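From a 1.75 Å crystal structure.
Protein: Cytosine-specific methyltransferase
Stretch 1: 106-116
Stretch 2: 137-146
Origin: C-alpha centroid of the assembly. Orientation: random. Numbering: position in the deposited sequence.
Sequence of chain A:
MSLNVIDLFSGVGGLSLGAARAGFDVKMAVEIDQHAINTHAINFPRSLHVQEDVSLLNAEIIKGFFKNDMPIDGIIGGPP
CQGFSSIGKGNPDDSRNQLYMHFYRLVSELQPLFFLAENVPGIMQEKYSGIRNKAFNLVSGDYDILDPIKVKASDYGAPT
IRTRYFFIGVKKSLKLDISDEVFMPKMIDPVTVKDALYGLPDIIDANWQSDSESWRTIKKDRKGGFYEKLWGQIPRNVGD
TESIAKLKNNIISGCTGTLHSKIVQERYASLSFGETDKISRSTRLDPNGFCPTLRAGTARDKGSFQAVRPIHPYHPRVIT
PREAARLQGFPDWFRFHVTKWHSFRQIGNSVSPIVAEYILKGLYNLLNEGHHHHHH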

# COMPACT_ATOMS: atom_id res chain seq x y z
N LEU A 106 -15.23 -9.34 -12.63
CA LEU A 106 -14.74 -10.45 -11.82
C LEU A 106 -15.46 -10.57 -10.50
O LEU A 106 -15.75 -11.66 -10.05
CB LEU A 106 -13.23 -10.35 -11.61
CG LEU A 106 -12.42 -10.67 -12.86
CD1 LEU A 106 -10.93 -10.44 -12.61
CD2 LEU A 106 -12.63 -12.16 -13.22
N VAL A 107 -15.76 -9.44 -9.86
CA VAL A 107 -16.56 -9.49 -8.64
C VAL A 107 -17.96 -10.14 -8.92
O VAL A 107 -18.47 -10.96 -8.14
CB VAL A 107 -16.72 -8.08 -8.02
CG1 VAL A 107 -17.79 -8.12 -6.94
CG2 VAL A 107 -15.37 -7.58 -7.44
N SER A 108 -18.55 -9.74 -10.02
CA SER A 108 -19.88 -10.17 -10.40
C SER A 108 -19.86 -11.68 -10.68
O SER A 108 -20.73 -12.42 -10.20
CB SER A 108 -20.29 -9.43 -11.66
OG SER A 108 -21.63 -9.77 -11.97
N GLU A 109 -18.84 -12.12 -11.42
CA GLU A 109 -18.69 -13.53 -11.80
C GLU A 109 -18.34 -14.41 -10.60
O GLU A 109 -18.81 -15.55 -10.48
CB GLU A 109 -17.61 -13.66 -12.88
CG GLU A 109 -17.95 -13.04 -14.26
CD GLU A 109 -16.81 -13.21 -15.22
OE1 GLU A 109 -15.81 -13.81 -14.78
OE2 GLU A 109 -16.89 -12.78 -16.39
N LEU A 110 -17.48 -13.91 -9.71
CA LEU A 110 -17.04 -14.73 -8.59
C LEU A 110 -17.93 -14.69 -7.36
O LEU A 110 -17.84 -15.58 -6.52
CB LEU A 110 -15.60 -14.43 -8.19
CG LEU A 110 -14.50 -14.93 -9.15
CD1 LEU A 110 -13.16 -14.24 -8.93
CD2 LEU A 110 -14.36 -16.45 -8.97
N GLN A 111 -18.76 -13.66 -7.25
CA GLN A 111 -19.66 -13.51 -6.09
C GLN A 111 -19.00 -13.66 -4.71
O GLN A 111 -19.45 -14.47 -3.90
CB GLN A 111 -20.89 -14.48 -6.22
CG GLN A 111 -21.72 -14.22 -7.47
CD GLN A 111 -22.63 -13.01 -7.30
OE1 GLN A 111 -23.32 -12.91 -6.29
NE2 GLN A 111 -22.63 -12.11 -8.27
N PRO A 112 -17.95 -12.86 -4.40
CA PRO A 112 -17.39 -12.95 -3.07
C PRO A 112 -18.35 -12.40 -2.01
O PRO A 112 -19.29 -11.67 -2.37
CB PRO A 112 -16.18 -12.00 -3.15
CG PRO A 112 -16.56 -11.00 -4.19
CD PRO A 112 -17.25 -11.85 -5.23
N LEU A 113 -18.09 -12.70 -0.73
CA LEU A 113 -18.86 -12.10 0.38
C LEU A 113 -18.71 -10.58 0.37
O LEU A 113 -19.64 -9.88 0.70
CB LEU A 113 -18.39 -12.65 1.72
CG LEU A 113 -18.55 -14.19 1.87
CD1 LEU A 113 -18.11 -14.62 3.25
CD2 LEU A 113 -19.98 -14.67 1.52
N PHE A 114 -17.55 -10.08 -0.04
CA PHE A 114 -17.38 -8.62 -0.13
C PHE A 114 -16.39 -8.25 -1.23
O PHE A 114 -15.60 -9.10 -1.71
CB PHE A 114 -16.95 -8.08 1.24
CG PHE A 114 -15.49 -8.28 1.55
CD1 PHE A 114 -14.56 -7.29 1.25
CD2 PHE A 114 -15.04 -9.44 2.19
CE1 PHE A 114 -13.21 -7.46 1.53
CE2 PHE A 114 -13.68 -9.62 2.49
CZ PHE A 114 -12.77 -8.63 2.18
N PHE A 115 -16.43 -6.99 -1.67
CA PHE A 115 -15.33 -6.44 -2.47
C PHE A 115 -14.83 -5.16 -1.81
O PHE A 115 -15.58 -4.48 -1.09
CB PHE A 115 -15.71 -6.20 -3.93
CG PHE A 115 -16.73 -5.12 -4.15
CD1 PHE A 115 -16.34 -3.76 -4.29
CD2 PHE A 115 -18.08 -5.43 -4.26
CE1 PHE A 115 -17.26 -2.78 -4.52
CE2 PHE A 115 -19.01 -4.44 -4.50
CZ PHE A 115 -18.61 -3.10 -4.62
N LEU A 116 -13.56 -4.88 -2.03
CA LEU A 116 -13.00 -3.57 -1.62
C LEU A 116 -12.14 -3.15 -2.78
O LEU A 116 -11.17 -3.85 -3.13
CB LEU A 116 -12.17 -3.70 -0.35
CG LEU A 116 -11.44 -2.41 0.14
CD1 LEU A 116 -11.29 -2.45 1.62
CD2 LEU A 116 -10.07 -2.21 -0.50
N ASN A 137 -23.77 -1.09 -11.66
CA ASN A 137 -24.81 -1.97 -12.20
C ASN A 137 -24.48 -3.45 -12.18
O ASN A 137 -25.38 -4.26 -12.00
CB ASN A 137 -25.12 -1.60 -13.66
CG ASN A 137 -25.93 -0.33 -13.78
OD1 ASN A 137 -26.51 0.17 -12.81
ND2 ASN A 137 -25.98 0.22 -15.00
N LEU A 138 -23.21 -3.79 -12.38
CA LEU A 138 -22.77 -5.18 -12.44
C LEU A 138 -22.88 -5.81 -11.09
O LEU A 138 -23.03 -7.05 -10.97
CB LEU A 138 -21.32 -5.29 -12.90
CG LEU A 138 -21.03 -5.26 -14.39
CD1 LEU A 138 -19.54 -5.34 -14.64
CD2 LEU A 138 -21.76 -6.40 -15.08
N VAL A 139 -22.82 -4.98 -10.06
CA VAL A 139 -22.78 -5.50 -8.70
C VAL A 139 -23.97 -5.13 -7.82
O VAL A 139 -24.18 -5.75 -6.81
CB VAL A 139 -21.41 -5.21 -7.97
CG1 VAL A 139 -20.28 -5.96 -8.66
CG2 VAL A 139 -21.09 -3.74 -7.94
N SER A 140 -24.76 -4.13 -8.21
CA SER A 140 -25.81 -3.58 -7.32
C SER A 140 -26.97 -4.53 -7.09
O SER A 140 -27.67 -4.40 -6.09
CB SER A 140 -26.37 -2.24 -7.82
OG SER A 140 -26.76 -2.35 -9.18
N GLY A 141 -27.15 -5.46 -8.03
CA GLY A 141 -28.10 -6.55 -7.87
C GLY A 141 -27.80 -7.44 -6.69
O GLY A 141 -28.72 -7.83 -5.97
N ASP A 142 -26.52 -7.75 -6.46
CA ASP A 142 -26.14 -8.72 -5.45
C ASP A 142 -25.46 -8.14 -4.22
O ASP A 142 -25.26 -8.83 -3.21
CB ASP A 142 -25.22 -9.76 -6.10
CG ASP A 142 -25.90 -10.48 -7.26
OD1 ASP A 142 -26.96 -11.11 -7.03
OD2 ASP A 142 -25.38 -10.41 -8.40
N TYR A 143 -25.09 -6.86 -4.30
CA TYR A 143 -24.32 -6.22 -3.21
C TYR A 143 -24.98 -4.98 -2.61
O TYR A 143 -25.55 -4.17 -3.32
CB TYR A 143 -22.89 -5.83 -3.73
CG TYR A 143 -22.09 -7.09 -4.00
CD1 TYR A 143 -21.37 -7.68 -2.97
CD2 TYR A 143 -22.12 -7.72 -5.24
CE1 TYR A 143 -20.67 -8.89 -3.16
CE2 TYR A 143 -21.41 -8.91 -5.46
CZ TYR A 143 -20.72 -9.48 -4.42
OH TYR A 143 -20.06 -10.65 -4.61
N ASP A 144 -24.84 -4.84 -1.30
CA ASP A 144 -25.06 -3.56 -0.60
C ASP A 144 -23.77 -2.74 -0.78
O ASP A 144 -22.75 -3.08 -0.22
CB ASP A 144 -25.29 -3.84 0.88
CG ASP A 144 -26.67 -4.48 1.15
OD1 ASP A 144 -27.63 -4.17 0.40
OD2 ASP A 144 -26.77 -5.29 2.11
N ILE A 145 -23.86 -1.69 -1.59
CA ILE A 145 -22.71 -0.88 -1.98
C ILE A 145 -22.68 0.33 -1.04
O ILE A 145 -23.69 1.02 -0.89
CB ILE A 145 -22.81 -0.47 -3.46
CG1 ILE A 145 -22.80 -1.72 -4.35
CG2 ILE A 145 -21.63 0.42 -3.86
CD1 ILE A 145 -23.13 -1.43 -5.79
N LEU A 146 -21.56 0.54 -0.36
CA LEU A 146 -21.46 1.63 0.59
C LEU A 146 -21.12 2.87 -0.20
O LEU A 146 -20.55 2.81 -1.31
CB LEU A 146 -20.41 1.38 1.66
CG LEU A 146 -20.48 0.12 2.53
CD1 LEU A 146 -19.49 0.22 3.67
CD2 LEU A 146 -21.89 -0.04 3.06
O HOH W 1 -23.16 -9.15 -9.43

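Each stretch runs from helix into strand. In the first, the helix that ends at Leu110 gives way at Gln111, whose positive phi turns the chain out of helical geometry, and a short loop leads into strand 114-116. In the second, a weakly bonded helical segment passes through Gly141 and Asp142 into strand 143-145, the turn being held by bonds from Tyr143 N and Asp142 N to Val139 O (2.9 and 3.1 Å). The two strands point in broadly the same direction, at 35° to each other, but their axes come no closer than 8.8 Å and no backbone hydrogen bonds join the stretches; side chains fill the space between. The backbones are nearer where the helical segments meet, with Ser108 CA 5.8 Å from Val139 CA. The contact buries 454 Å² in all.

Tyr143 has the largest area covered by the other stretch and takes part in both polar and apolar contacts. Its hydroxyl donates a short hydrogen bond to the backbone carbonyl of Pro112 (Tyr143 OH to Pro112 O, 2.6 Å), tying the start of the second strand to the loop after the first helix. Pro112 N also lies close to Tyr143 OH, at 3.1 Å, but as a proline nitrogen it has no hydrogen to share.

A second polar link joins two partly exposed residues. The amide of Gln111 donates from NE2 to Asp142 OD2 (3.2 Å) and, within its own stretch, to Ser108 O (2.7 Å), so one amide group joins the end of the helix to the acidic side chain of Asp142 in the second stretch. Gln111's chi1 and chi2, both m, bring the end of the side chain nearer to the second stretch. A water extends this network: it lies 3.0 Å from Ser108 OG, is within donating distance of Leu138 O (2.6 Å) and Asp142 OD2 (2.8 Å), and accepts a weak bond from Gln111 NE2 (3.2 Å).

The apolar packing is built around Val107, Phe115, Val139 and Tyr143, all buried and all with CA-to-CB bonds directed toward the other stretch. Val107 CG1 meets Val139 CG1 at 3.7 Å and Tyr143 CE2 at 4.0 Å, so a single methyl touches both the helical segment and the aromatic ring. Phe115 turns its edge to the face of Tyr143, with centroids 5.6 Å apart and planes at 73°, an arrangement that sets ring hydrogens against the pi cloud. The same Phe115 ring reaches Val139 CG2 through CE2 (4.1 Å) and Ile145 CG1 through CZ (4.4 Å), thereby linking the helical segment and strand of the second stretch.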